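PDB 5UBA: RNA pseudouridylate synthase domain-containing protein 4 from Homo sapiens, which catalyses the isomerisation of uridine to pseudouridine in mitochondrial RNAs, including the 16S ribosomal RNA, a modification needed to assemble a functional mitochondrial ribosome. Local coordinates for residues E104-R109 against L257-L262; K113-I118 against L191-G196; P123-G128 against T175-L180; H251-Q256 against K274-F279. All blocks are in the same frame, centred on the assembly; numbering follows the deposited sequence.

Contact 1 (E104-R109 against L257-L262); sequences ELFRTR and LILPAL
Leu105 and Phe106, on the last turn of helix 96-107, pack against the end of strand 252-259 and the loop after it, a helix-on-sheet contact within the pseudouridine synthase fold of the RluA family. Leu105 leaves the helix with its CB directed at the other segment. CB itself meets nothing there and CG only splits the chain, but both methyls are used. CD2 meets Pro260 CG at 3.8 Å, the two side chains reaching toward each other tip to tip, while CD1 also lies near the proline ring and touches Leu262 CD2 at 3.6 Å. A branched aliphatic residue suits this spot because one side chain can serve two apolar partners. Phe106 reaches further back along the strand: its CZ meets Leu257 CD1 at 4.1 Å, with the methyl at the ring edge, and His80 stacks on the same ring. The helix stops just here in a Schellman motif, in which Arg109, at positive phi, donates its N to Phe106 O and Gln110 N reaches Leu105 O. Within the same last turn, Arg107 grips Glu104 side-on, NE to OE1 and NH2 to OE2, each bond 2.8 Å long.

Contact 2 (K113-I118 against L191-G196); sequences KKYWAI and LQPITG
With chi1 at -59° and a bend at chi2 (-67°), Lys114 reaches across to the neighbouring strand and brings NZ to Gln192, whose chain stays extended beyond CG. In the conformer described, the Lys114 NZ to Gln192 OE1 hydrogen bond is 2.7 Å long, the donor tilted 34° from the carbonyl plane. At the amide's other end, Gln192 NE2 donates to a water that also accepts from Lys113 N and donates to Pro193 O. Glutamine suits the place because one flat group can offer an acceptor to the ammonium and a donor to the water. A leucine in its place would probably leave the water with one partner fewer and, in this conformer at least, Lys114 NZ without this acceptor. These side chains flank an antiparallel pairing of strands 112-120 and 186-193 in the central sheet of the synthase domain, where Tyr115 and Leu191 form a hydrogen-bonded pair, N to O at 2.8 Å in both directions. On the face bearing Tyr115 and Leu191, the tyrosine ring packs CE1 on Pro193 CG at 3.7 Å and Ala117 CB meets Leu191 CD1 at 3.9 Å. Tyr115 lies about 7 Å, side chain to side chain, from Asp83, the active-site residue by similarity. Lys113 crosses Pro193 to give NZ to Thr195 O at 3.0 Å, from above the carbonyl plane, and a second water links NZ to Ile194 O.

Contact 3 (P123-G128 against T175-L180); sequences PMPSAG and TQYQVL
Gly128 and Tyr177 form a hydrogen-bonded antiparallel pair, N to O at 3.0 Å in both directions, next to the non-hydrogen-bonded pair of Ala127 and Gln178, and Val179 N closes on Ser126 O at 2.8 Å, nearly along the C=O axis. The Tyr177 side chain turns back across the partner segment. Its chi1 of 73° places CG in the crowded position between the backbone N and carbonyl carbon, which carries the ring beneath the Ala127-Gly128 peptide. Gly128 N sits 3.5 Å above the ring plane, over its centre. With no side chain, glycine lets the ring lie this close; a CB there would come tight against Tyr177 OH. This is the pairing of strand 127-130 with strand 175-182 in the mixed sheet of the RluA-type catalytic domain, just after the turn through Pro125, whose preceding peptide is cis. At the far end of the ring, Tyr177 OH donates to Pro125 O at 2.7 Å, pinning that turn to the strand. A phenylalanine would probably leave Pro125 O without this donor and the turn less firmly tied. Pro123 fills the corner between ring and strand, its CB 3.7 Å from Tyr177 CE2 and its CD 3.8 Å from Val179 CG2. On the other face of the sheet, Ala127 CB lies 3.3 Å from Gln178 OE1, while Gln178 NE2 turns to its neighbour Val179 O.

Contact 4 (H251-Q256 against K274-F279); sequences HLHARQ and KLPRFF
His251 lies over the edge of Phe278 in a T-shaped pair: the centroids are 5.1 Å apart, the planes stand at 76°, and Phe278 CE1 sits above the middle of the imidazole. Phe279 completes an aromatic cluster, its CE2 4.0 Å from His251 CB. The imidazole also uses its polar end, NE2 bonding to Ser282 OG on the same helix, which a purely apolar residue could not do. Two residues along the strand, His253 has its CG anti to the backbone N (chi1 179°), directing the ring at the chain leading into the helix. Leu275 CA and Pro276 CD make CH-pi contacts with the ring, the latter 4.1 Å from its centroid, while ND1 and NE2 bond to Thr87 OG1 and Cys273 O. Pro276, at the N-cap of the helix, suits the flat imidazole because its apolar ring offers CD to the face. Arg255 and Gln256 together face Lys114 in a classic beta bulge. Through the aromatic cluster, the start of helix 277-285 packs on strand 252-259 of the mixed sheet.

Overall arrangement
Contacts 1 and 4 both use strand 252-259, one at each end: contact 1 brings helix 96-107 to it by apolar packing of a leucine and a phenylalanine at the partly exposed margin, whereas contact 4 brings the start of helix 277-285 to it through largely buried aromatic and histidine rings. Contact 2, closest of the four to the centre, is a strand pairing whose polar side chains and waters flank a mostly buried face of Tyr115, Leu191 and Pro193; its strand 112-120 also pairs with strand 252-259, through Trp116 N to His253 O. Contact 3 extends the same sheet outward, joined to contact 2 by Gln192 N and Gln176 O, and has more exposed residues, relying on backbone bonds and one buried tyrosine.

Contact 1 (E104-R109 against L257-L262)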
loop_
_atom_site.group_PDB
_atom_site.type_symbol
_atom_site.label_atom_id
_atom_site.label_comp_id
_atom_site.label_asym_id
_atom_site.label_seq_id
_atom_site.Cartn_x
_atom_site.Cartn_y
_atom_site.Cartn_z
ATOM N N GLU A 104 2.435 4.121 -18.585
ATOM C CA GLU A 104 2.196 3.008 -19.525
ATOM C C GLU A 104 2.878 1.719 -19.055
ATOM O O GLU A 104 2.307 0.640 -19.223
ATOM C CB GLU A 104 2.631 3.417 -20.934
ATOM C CG GLU A 104 2.403 2.410 -22.058
ATOM C CD GLU A 104 0.954 2.118 -22.361
ATOM O OE1 GLU A 104 0.010 2.710 -21.776
ATOM O OE2 GLU A 104 0.750 1.232 -23.239
ATOM N N LEU A 105 4.066 1.816 -18.461
ATOM C CA LEU A 105 4.699 0.651 -17.843
ATOM C C LEU A 105 3.814 0.042 -16.763
ATOM O O LEU A 105 3.701 -1.202 -16.675
ATOM C CB LEU A 105 6.080 0.989 -17.286
ATOM C CG LEU A 105 7.177 1.407 -18.269
ATOM C CD1 LEU A 105 8.449 1.830 -17.575
ATOM C CD2 LEU A 105 7.449 0.284 -19.267
ATOM N N PHE A 106 3.186 0.876 -15.932
ATOM C CA PHE A 106 2.265 0.360 -14.934
ATOM C C PHE A 106 1.022 -0.258 -15.567
ATOM O O PHE A 106 0.597 -1.328 -15.164
ATOM C CB PHE A 106 1.829 1.441 -13.920
ATOM C CG PHE A 106 2.836 1.727 -12.838
ATOM C CD1 PHE A 106 2.803 1.035 -11.642
ATOM C CD2 PHE A 106 3.786 2.699 -13.003
ATOM C CE1 PHE A 106 3.714 1.319 -10.635
ATOM C CE2 PHE A 106 4.710 2.978 -12.012
ATOM C CZ PHE A 106 4.672 2.275 -10.818
ATOM N N ARG A 107 0.415 0.453 -16.530
ATOM C CA ARG A 107 -0.816 -0.029 -17.194
ATOM C C ARG A 107 -0.620 -1.407 -17.809
ATOM O O ARG A 107 -1.526 -2.248 -17.783
ATOM C CB ARG A 107 -1.243 0.933 -18.318
ATOM C CG ARG A 107 -2.649 0.672 -18.853
ATOM C CD ARG A 107 -2.930 1.436 -20.148
ATOM N NE ARG A 107 -2.127 0.993 -21.285
ATOM C CZ ARG A 107 -2.368 -0.079 -22.041
ATOM N NH1 ARG A 107 -3.413 -0.877 -21.808
ATOM N NH2 ARG A 107 -1.545 -0.359 -23.042
ATOM N N THR A 108 0.545 -1.602 -18.405
ATOM C CA THR A 108 0.868 -2.854 -19.113
ATOM C C THR A 108 1.570 -3.891 -18.221
ATOM O O THR A 108 2.153 -4.856 -18.724
ATOM C CB THR A 108 1.719 -2.576 -20.370
ATOM O OG1 THR A 108 2.971 -1.961 -20.029
ATOM C CG2 THR A 108 0.930 -1.691 -21.375
ATOM N N ARG A 109 1.581 -3.656 -16.902
ATOM C CA ARG A 109 2.081 -4.648 -15.928
ATOM C C ARG A 109 3.550 -5.029 -16.084
ATOM O O ARG A 109 3.952 -6.183 -15.845
ATOM C CB ARG A 109 1.171 -5.874 -15.897
ATOM C CG ARG A 109 -0.267 -5.515 -15.623
ATOM C CD ARG A 109 -1.144 -6.739 -15.493
ATOM N NE ARG A 109 -2.558 -6.376 -15.598
ATOM C CZ ARG A 109 -3.567 -7.242 -15.601
ATOM N NH1 ARG A 109 -3.353 -8.550 -15.465
ATOM N NH2 ARG A 109 -4.815 -6.785 -15.704
ATOM N N LEU A 257 9.932 -1.183 -5.992
ATOM C CA LEU A 257 9.476 -1.104 -7.376
ATOM C C LEU A 257 10.621 -1.465 -8.273
ATOM O O LEU A 257 11.715 -0.932 -8.089
ATOM C CB LEU A 257 9.079 0.327 -7.747
ATOM C CG LEU A 257 7.755 0.906 -7.337
ATOM C CD1 LEU A 257 7.605 2.294 -7.943
ATOM C CD2 LEU A 257 6.583 0.015 -7.768
ATOM N N ILE A 258 10.398 -2.343 -9.244
ATOM C CA ILE A 258 11.439 -2.637 -10.235
ATOM C C ILE A 258 10.874 -2.165 -11.578
ATOM O O ILE A 258 9.865 -2.698 -12.049
ATOM C CB ILE A 258 11.856 -4.116 -10.276
ATOM C CG1 ILE A 258 12.225 -4.619 -8.865
ATOM C CG2 ILE A 258 13.027 -4.292 -11.254
ATOM C CD1 ILE A 258 12.502 -6.110 -8.810
ATOM N N LEU A 259 11.505 -1.134 -12.143
ATOM C CA LEU A 259 11.073 -0.513 -13.395
ATOM C C LEU A 259 12.002 -1.017 -14.497
ATOM O O LEU A 259 13.215 -1.021 -14.313
ATOM C CB LEU A 259 11.220 1.010 -13.345
ATOM C CG LEU A 259 10.299 1.863 -12.495
ATOM C CD1 LEU A 259 10.816 3.302 -12.460
ATOM C CD2 LEU A 259 8.912 1.848 -13.093
ATOM N N PRO A 260 11.446 -1.413 -15.651
ATOM C CA PRO A 260 12.324 -1.714 -16.783
ATOM C C PRO A 260 13.061 -0.463 -17.259
ATOM O O PRO A 260 12.714 0.665 -16.866
ATOM C CB PRO A 260 11.364 -2.261 -17.854
ATOM C CG PRO A 260 10.020 -1.812 -17.461
ATOM C CD PRO A 260 10.023 -1.532 -15.982
ATOM N N ALA A 261 14.095 -0.664 -18.071
ATOM C CA ALA A 261 14.910 0.448 -18.582
ATOM C C ALA A 261 14.056 1.469 -19.342
ATOM O O ALA A 261 13.159 1.095 -20.100
ATOM C CB ALA A 261 16.024 -0.079 -19.477
ATOM N N LEU A 262 14.325 2.750 -19.104
ATOM C CA LEU A 262 13.538 3.839 -19.688
ATOM C C LEU A 262 14.173 4.386 -20.964
ATOM O O LEU A 262 13.460 4.754 -21.901
ATOM C CB LEU A 262 13.335 4.957 -18.654
ATOM C CG LEU A 262 12.392 4.606 -17.490
ATOM C CD1 LEU A 262 12.481 5.651 -16.387
ATOM C CD2 LEU A 262 10.951 4.458 -17.970
#

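Contact 2 (K113-I118 against L191-G196)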
loop_
_atom_site.group_PDB
_atom_site.type_symbol
_atom_site.label_atom_id
_atom_site.label_comp_id
_atom_site.label_asym_id
_atom_site.label_seq_id
_atom_site.Cartn_x
_atom_site.Cartn_y
_atom_site.Cartn_z
ATOM N N LYS A 113 5.805 -4.544 -8.394
ATOM C CA LYS A 113 5.384 -3.745 -7.238
ATOM C C LYS A 113 5.361 -4.678 -6.039
ATOM O O LYS A 113 4.592 -5.633 -6.058
ATOM C CB LYS A 113 3.953 -3.206 -7.432
ATOM C CG LYS A 113 3.735 -2.257 -8.602
ATOM C CD LYS A 113 2.257 -1.939 -8.859
ATOM C CE LYS A 113 1.442 -3.120 -9.358
ATOM N NZ LYS A 113 -0.016 -2.874 -9.437
ATOM N N LYS A 114 6.189 -4.431 -5.023
ATOM C CA LYS A 114 6.200 -5.242 -3.795
ATOM C C LYS A 114 5.794 -4.387 -2.605
ATOM O O LYS A 114 6.305 -3.286 -2.446
ATOM C CB LYS A 114 7.582 -5.816 -3.514
ATOM C CG LYS A 114 8.175 -6.701 -4.602
ATOM C CD LYS A 114 7.402 -7.998 -4.766
ATOM C CE LYS A 114 8.177 -8.969 -5.645
ATOM N NZ LYS A 114 7.552 -10.317 -5.756
ATOM N N TYR A 115 4.901 -4.919 -1.781
ATOM C CA TYR A 115 4.436 -4.253 -0.582
ATOM C C TYR A 115 4.710 -5.146 0.592
ATOM O O TYR A 115 4.730 -6.363 0.455
ATOM C CB TYR A 115 2.955 -3.964 -0.644
ATOM C CG TYR A 115 2.535 -2.933 -1.653
ATOM C CD1 TYR A 115 2.545 -3.231 -3.000
ATOM C CD2 TYR A 115 2.039 -1.701 -1.234
ATOM C CE1 TYR A 115 2.128 -2.302 -3.938
ATOM C CE2 TYR A 115 1.627 -0.758 -2.158
ATOM C CZ TYR A 115 1.651 -1.082 -3.495
ATOM O OH TYR A 115 1.227 -0.142 -4.426
ATOM N N TRP A 116 4.935 -4.544 1.741
ATOM C CA TRP A 116 5.037 -5.281 2.999
ATOM C C TRP A 116 3.893 -4.853 3.885
ATOM O O TRP A 116 3.589 -3.654 4.014
ATOM C CB TRP A 116 6.360 -4.998 3.692
ATOM C CG TRP A 116 7.546 -5.722 3.103
ATOM C CD1 TRP A 116 7.620 -6.434 1.930
ATOM C CD2 TRP A 116 8.835 -5.799 3.689
ATOM N NE1 TRP A 116 8.896 -6.936 1.754
ATOM C CE2 TRP A 116 9.662 -6.550 2.820
ATOM C CE3 TRP A 116 9.379 -5.296 4.871
ATOM C CZ2 TRP A 116 10.996 -6.813 3.103
ATOM C CZ3 TRP A 116 10.716 -5.572 5.156
ATOM C CH2 TRP A 116 11.499 -6.331 4.288
ATOM N N ALA A 117 3.268 -5.834 4.553
ATOM C CA ALA A 117 2.181 -5.583 5.481
ATOM C C ALA A 117 2.335 -6.450 6.707
ATOM O O ALA A 117 2.857 -7.555 6.636
ATOM C CB ALA A 117 0.843 -5.861 4.847
ATOM N N ILE A 118 1.877 -5.938 7.837
ATOM C CA ILE A 118 1.671 -6.786 9.019
ATOM C C ILE A 118 0.226 -7.169 9.041
ATOM O O ILE A 118 -0.657 -6.318 8.910
ATOM C CB ILE A 118 2.014 -6.054 10.321
ATOM C CG1 ILE A 118 3.485 -5.669 10.320
ATOM C CG2 ILE A 118 1.664 -6.952 11.532
ATOM C CD1 ILE A 118 3.906 -4.951 11.593
ATOM N N LEU A 191 3.623 -8.760 -0.491
ATOM C CA LEU A 191 2.501 -8.789 -1.417
ATOM C C LEU A 191 2.932 -8.228 -2.747
ATOM O O LEU A 191 3.636 -7.209 -2.793
ATOM C CB LEU A 191 1.401 -7.905 -0.864
ATOM C CG LEU A 191 0.937 -8.250 0.559
ATOM C CD1 LEU A 191 0.217 -7.100 1.206
ATOM C CD2 LEU A 191 0.076 -9.488 0.481
ATOM N N GLN A 192 2.465 -8.844 -3.824
ATOM C CA GLN A 192 2.706 -8.316 -5.153
ATOM C C GLN A 192 1.378 -8.284 -5.847
ATOM O O GLN A 192 0.926 -9.332 -6.350
ATOM C CB GLN A 192 3.742 -9.130 -5.942
ATOM C CG GLN A 192 3.901 -8.567 -7.356
ATOM C CD GLN A 192 4.982 -9.205 -8.186
ATOM O OE1 GLN A 192 5.746 -10.048 -7.731
ATOM N NE2 GLN A 192 5.048 -8.783 -9.444
ATOM N N PRO A 193 0.750 -7.100 -5.908
ATOM C CA PRO A 193 -0.450 -6.952 -6.730
ATOM C C PRO A 193 -0.001 -7.022 -8.203
ATOM O O PRO A 193 0.928 -6.297 -8.618
ATOM C CB PRO A 193 -0.994 -5.582 -6.339
ATOM C CG PRO A 193 0.208 -4.824 -5.851
ATOM C CD PRO A 193 1.208 -5.808 -5.337
ATOM N N ILE A 194 -0.567 -7.960 -8.955
ATOM C CA ILE A 194 -0.260 -8.080 -10.372
ATOM C C ILE A 194 -1.126 -7.101 -11.131
ATOM O O ILE A 194 -0.642 -6.364 -11.996
ATOM C CB ILE A 194 -0.512 -9.515 -10.881
ATOM C CG1 ILE A 194 0.334 -10.524 -10.078
ATOM C CG2 ILE A 194 -0.262 -9.590 -12.384
ATOM C CD1 ILE A 194 1.836 -10.322 -10.121
ATOM N N THR A 195 -2.405 -7.096 -10.778
ATOM C CA THR A 195 -3.353 -6.067 -11.192
ATOM C C THR A 195 -3.205 -4.838 -10.293
ATOM O O THR A 195 -2.302 -4.784 -9.453
ATOM C CB THR A 195 -4.762 -6.632 -11.108
ATOM O OG1 THR A 195 -4.973 -7.141 -9.781
ATOM C CG2 THR A 195 -4.947 -7.789 -12.084
ATOM N N GLY A 196 -4.043 -3.828 -10.522
ATOM C CA GLY A 196 -3.937 -2.554 -9.814
ATOM C C GLY A 196 -5.270 -2.009 -9.385
ATOM O O GLY A 196 -5.531 -0.825 -9.564
HETATM O O HOH W 1 3.555 -6.159 -9.628
HETATM O O HOH W 2 -1.032 -3.705 -12.269
#

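Contact 3 (P123-G128 against T175-L180)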
loop_
_atom_site.group_PDB
_atom_site.type_symbol
_atom_site.label_atom_id
_atom_site.label_comp_id
_atom_site.label_asym_id
_atom_site.label_seq_id
_atom_site.Cartn_x
_atom_site.Cartn_y
_atom_site.Cartn_z
ATOM N N PRO A 123 -1.421 -16.023 7.176
ATOM C CA PRO A 123 -1.996 -16.609 5.978
ATOM C C PRO A 123 -1.730 -18.128 5.828
ATOM O O PRO A 123 -0.643 -18.588 6.127
ATOM C CB PRO A 123 -1.304 -15.846 4.865
ATOM C CG PRO A 123 -1.086 -14.492 5.456
ATOM C CD PRO A 123 -0.715 -14.757 6.873
ATOM N N MET A 124 -2.754 -18.837 5.377
ATOM C CA MET A 124 -2.670 -20.297 5.098
ATOM C C MET A 124 -3.233 -20.557 3.694
ATOM O O MET A 124 -4.382 -20.215 3.446
ATOM C CB MET A 124 -3.484 -21.060 6.126
ATOM C CG MET A 124 -3.428 -22.589 6.023
ATOM S SD MET A 124 -4.576 -23.226 7.242
ATOM C CE MET A 124 -3.919 -22.456 8.713
ATOM N N PRO A 125 -2.456 -21.142 2.774
ATOM C CA PRO A 125 -1.040 -21.460 2.935
ATOM C C PRO A 125 -0.175 -20.209 3.111
ATOM O O PRO A 125 -0.636 -19.107 2.848
ATOM C CB PRO A 125 -0.680 -22.125 1.603
ATOM C CG PRO A 125 -1.963 -22.646 1.078
ATOM C CD PRO A 125 -2.991 -21.636 1.494
ATOM N N SER A 126 1.062 -20.395 3.525
ATOM C CA SER A 126 1.947 -19.254 3.823
ATOM C C SER A 126 2.425 -18.509 2.577
ATOM O O SER A 126 2.943 -17.403 2.699
ATOM C CB SER A 126 3.145 -19.688 4.670
ATOM O OG SER A 126 3.840 -20.719 4.037
ATOM N N ALA A 127 2.281 -19.106 1.399
ATOM C CA ALA A 127 2.544 -18.448 0.124
ATOM C C ALA A 127 1.499 -18.881 -0.896
ATOM O O ALA A 127 0.996 -20.008 -0.858
ATOM C CB ALA A 127 3.952 -18.737 -0.368
ATOM N N GLY A 128 1.113 -17.978 -1.782
ATOM C CA GLY A 128 0.123 -18.313 -2.770
ATOM C C GLY A 128 -0.335 -17.137 -3.580
ATOM O O GLY A 128 0.412 -16.157 -3.750
ATOM N N THR A 175 -3.393 -11.006 -6.582
ATOM C CA THR A 175 -2.358 -10.659 -5.603
ATOM C C THR A 175 -1.541 -11.888 -5.276
ATOM O O THR A 175 -2.109 -12.883 -4.815
ATOM C CB THR A 175 -3.030 -10.184 -4.302
ATOM O OG1 THR A 175 -3.873 -9.066 -4.580
ATOM C CG2 THR A 175 -1.992 -9.803 -3.256
ATOM N N GLN A 176 -0.233 -11.838 -5.488
ATOM C CA GLN A 176 0.671 -12.881 -5.015
ATOM C C GLN A 176 1.083 -12.511 -3.603
ATOM O O GLN A 176 1.255 -11.324 -3.299
ATOM C CB GLN A 176 1.883 -13.022 -5.936
ATOM C CG GLN A 176 1.423 -13.449 -7.323
ATOM C CD GLN A 176 2.512 -13.558 -8.361
ATOM O OE1 GLN A 176 3.709 -13.422 -8.080
ATOM N NE2 GLN A 176 2.092 -13.835 -9.591
ATOM N N TYR A 177 1.285 -13.505 -2.746
ATOM C CA TYR A 177 1.743 -13.245 -1.382
ATOM C C TYR A 177 2.685 -14.291 -0.871
ATOM O O TYR A 177 2.643 -15.433 -1.309
ATOM C CB TYR A 177 0.568 -13.092 -0.430
ATOM C CG TYR A 177 -0.127 -14.399 -0.127
ATOM C CD1 TYR A 177 -1.148 -14.880 -0.937
ATOM C CD2 TYR A 177 0.257 -15.150 0.977
ATOM C CE1 TYR A 177 -1.769 -16.099 -0.656
ATOM C CE2 TYR A 177 -0.370 -16.354 1.274
ATOM C CZ TYR A 177 -1.385 -16.810 0.454
ATOM O OH TYR A 177 -2.008 -18.042 0.729
ATOM N N GLN A 178 3.526 -13.889 0.072
ATOM C CA GLN A 178 4.481 -14.764 0.718
ATOM C C GLN A 178 4.689 -14.270 2.130
ATOM O O GLN A 178 5.128 -13.122 2.329
ATOM C CB GLN A 178 5.813 -14.687 -0.032
ATOM C CG GLN A 178 6.992 -15.347 0.643
ATOM C CD GLN A 178 6.882 -16.834 0.653
ATOM O OE1 GLN A 178 6.960 -17.463 -0.402
ATOM N NE2 GLN A 178 6.714 -17.419 1.840
ATOM N N VAL A 179 4.436 -15.117 3.110
ATOM C CA VAL A 179 4.799 -14.793 4.481
ATOM C C VAL A 179 6.326 -14.741 4.597
ATOM O O VAL A 179 7.013 -15.680 4.167
ATOM C CB VAL A 179 4.211 -15.804 5.487
ATOM C CG1 VAL A 179 4.833 -15.627 6.870
ATOM C CG2 VAL A 179 2.689 -15.700 5.511
ATOM N N LEU A 180 6.842 -13.663 5.178
ATOM C CA LEU A 180 8.278 -13.484 5.433
ATOM C C LEU A 180 8.691 -13.877 6.848
ATOM O O LEU A 180 9.821 -14.331 7.074
ATOM C CB LEU A 180 8.660 -12.029 5.218
ATOM C CG LEU A 180 8.465 -11.479 3.808
ATOM C CD1 LEU A 180 8.859 -10.003 3.785
ATOM C CD2 LEU A 180 9.235 -12.329 2.795
#

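Contact 4 (H251-Q256 against K274-F279)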
loop_
_atom_site.group_PDB
_atom_site.type_symbol
_atom_site.label_atom_id
_atom_site.label_comp_id
_atom_site.label_asym_id
_atom_site.label_seq_id
_atom_site.Cartn_x
_atom_site.Cartn_y
_atom_site.Cartn_z
ATOM N N HIS A 251 -0.801 -0.664 8.436
ATOM C CA HIS A 251 0.580 -1.105 8.257
ATOM C C HIS A 251 0.731 -1.694 6.857
ATOM O O HIS A 251 0.829 -2.911 6.679
ATOM C CB HIS A 251 0.994 -2.125 9.321
ATOM C CG HIS A 251 1.179 -1.532 10.684
ATOM N ND1 HIS A 251 0.158 -0.922 11.377
ATOM C CD2 HIS A 251 2.263 -1.492 11.480
ATOM C CE1 HIS A 251 0.626 -0.514 12.552
ATOM N NE2 HIS A 251 1.902 -0.825 12.625
ATOM N N LEU A 252 0.796 -0.813 5.867
ATOM C CA LEU A 252 0.953 -1.196 4.447
ATOM C C LEU A 252 1.974 -0.286 3.781
ATOM O O LEU A 252 1.718 0.909 3.623
ATOM C CB LEU A 252 -0.381 -1.152 3.724
ATOM C CG LEU A 252 -0.361 -1.495 2.223
ATOM C CD1 LEU A 252 0.137 -2.920 2.002
ATOM C CD2 LEU A 252 -1.737 -1.337 1.611
ATOM N N HIS A 253 3.117 -0.853 3.428
ATOM C CA HIS A 253 4.276 -0.129 2.919
ATOM C C HIS A 253 4.632 -0.580 1.493
ATOM O O HIS A 253 4.804 -1.783 1.243
ATOM C CB HIS A 253 5.451 -0.402 3.841
ATOM C CG HIS A 253 6.726 0.260 3.430
ATOM N ND1 HIS A 253 6.890 1.639 3.397
ATOM C CD2 HIS A 253 7.909 -0.274 3.056
ATOM C CE1 HIS A 253 8.133 1.907 3.047
ATOM N NE2 HIS A 253 8.774 0.774 2.823
ATOM N N ALA A 254 4.773 0.404 0.595
ATOM C CA ALA A 254 5.277 0.152 -0.757
ATOM C C ALA A 254 6.798 0.054 -0.633
ATOM O O ALA A 254 7.528 1.054 -0.552
ATOM C CB ALA A 254 4.849 1.273 -1.698
ATOM N N ARG A 255 7.251 -1.194 -0.526
ATOM C CA ARG A 255 8.629 -1.525 -0.232
ATOM C C ARG A 255 9.560 -1.417 -1.416
ATOM O O ARG A 255 10.711 -0.994 -1.278
ATOM C CB ARG A 255 8.676 -2.957 0.327
ATOM C CG ARG A 255 10.057 -3.513 0.561
ATOM C CD ARG A 255 10.758 -2.782 1.659
ATOM N NE ARG A 255 11.958 -3.496 2.046
ATOM C CZ ARG A 255 12.775 -3.104 3.014
ATOM N NH1 ARG A 255 12.532 -1.994 3.707
ATOM N NH2 ARG A 255 13.846 -3.854 3.301
ATOM N N GLN A 256 9.121 -1.905 -2.558
ATOM C CA GLN A 256 10.004 -2.006 -3.705
ATOM C C GLN A 256 9.255 -1.802 -5.016
ATOM O O GLN A 256 8.124 -2.254 -5.155
ATOM C CB GLN A 256 10.653 -3.389 -3.699
ATOM C CG GLN A 256 11.568 -3.719 -4.864
ATOM C CD GLN A 256 12.275 -5.039 -4.666
ATOM O OE1 GLN A 256 11.671 -6.009 -4.182
ATOM N NE2 GLN A 256 13.564 -5.096 -5.028
ATOM N N LYS A 274 13.070 2.032 3.019
ATOM C CA LYS A 274 13.004 1.634 4.421
ATOM C C LYS A 274 11.584 1.658 4.952
ATOM O O LYS A 274 10.750 2.484 4.559
ATOM C CB LYS A 274 13.849 2.584 5.306
ATOM C CG LYS A 274 13.310 3.995 5.423
ATOM C CD LYS A 274 14.195 4.924 6.251
ATOM C CE LYS A 274 13.651 6.346 6.257
ATOM N NZ LYS A 274 12.267 6.448 6.799
ATOM N N LEU A 275 11.329 0.795 5.939
ATOM C CA LEU A 275 10.054 0.823 6.613
ATOM C C LEU A 275 9.943 2.064 7.488
ATOM O O LEU A 275 10.973 2.526 8.035
ATOM C CB LEU A 275 9.898 -0.395 7.524
ATOM C CG LEU A 275 9.680 -1.752 6.869
ATOM C CD1 LEU A 275 9.891 -2.876 7.883
ATOM C CD2 LEU A 275 8.307 -1.820 6.245
ATOM N N PRO A 276 8.732 2.586 7.662
ATOM C CA PRO A 276 8.549 3.694 8.616
ATOM C C PRO A 276 8.825 3.241 10.042
ATOM O O PRO A 276 8.637 2.074 10.373
ATOM C CB PRO A 276 7.085 4.101 8.459
ATOM C CG PRO A 276 6.506 3.253 7.391
ATOM C CD PRO A 276 7.475 2.202 6.992
ATOM N N ARG A 277 9.286 4.161 10.875
ATOM C CA ARG A 277 9.618 3.809 12.251
ATOM C C ARG A 277 8.436 3.168 13.008
ATOM O O ARG A 277 8.647 2.217 13.773
ATOM C CB ARG A 277 10.184 5.024 12.981
ATOM C CG ARG A 277 11.612 5.333 12.564
ATOM C CD ARG A 277 12.593 4.270 13.022
ATOM N N PHE A 278 7.201 3.615 12.771
ATOM C CA PHE A 278 6.041 3.004 13.445
ATOM C C PHE A 278 5.864 1.517 13.105
ATOM O O PHE A 278 5.450 0.699 13.917
ATOM C CB PHE A 278 4.737 3.759 13.225
ATOM C CG PHE A 278 4.081 3.535 11.888
ATOM C CD1 PHE A 278 3.141 2.524 11.705
ATOM C CD2 PHE A 278 4.347 4.381 10.828
ATOM C CE1 PHE A 278 2.511 2.348 10.480
ATOM C CE2 PHE A 278 3.733 4.192 9.588
ATOM C CZ PHE A 278 2.803 3.175 9.436
ATOM N N PHE A 279 6.157 1.200 11.858
ATOM C CA PHE A 279 6.029 -0.158 11.350
ATOM C C PHE A 279 7.141 -1.006 11.947
ATOM O O PHE A 279 6.888 -2.124 12.397
ATOM C CB PHE A 279 6.061 -0.067 9.793
ATOM C CG PHE A 279 5.650 -1.327 9.029
ATOM C CD1 PHE A 279 6.215 -2.593 9.264
ATOM C CD2 PHE A 279 4.758 -1.198 7.972
ATOM C CE1 PHE A 279 5.846 -3.693 8.487
ATOM C CE2 PHE A 279 4.409 -2.296 7.189
ATOM C CZ PHE A 279 4.953 -3.525 7.446
#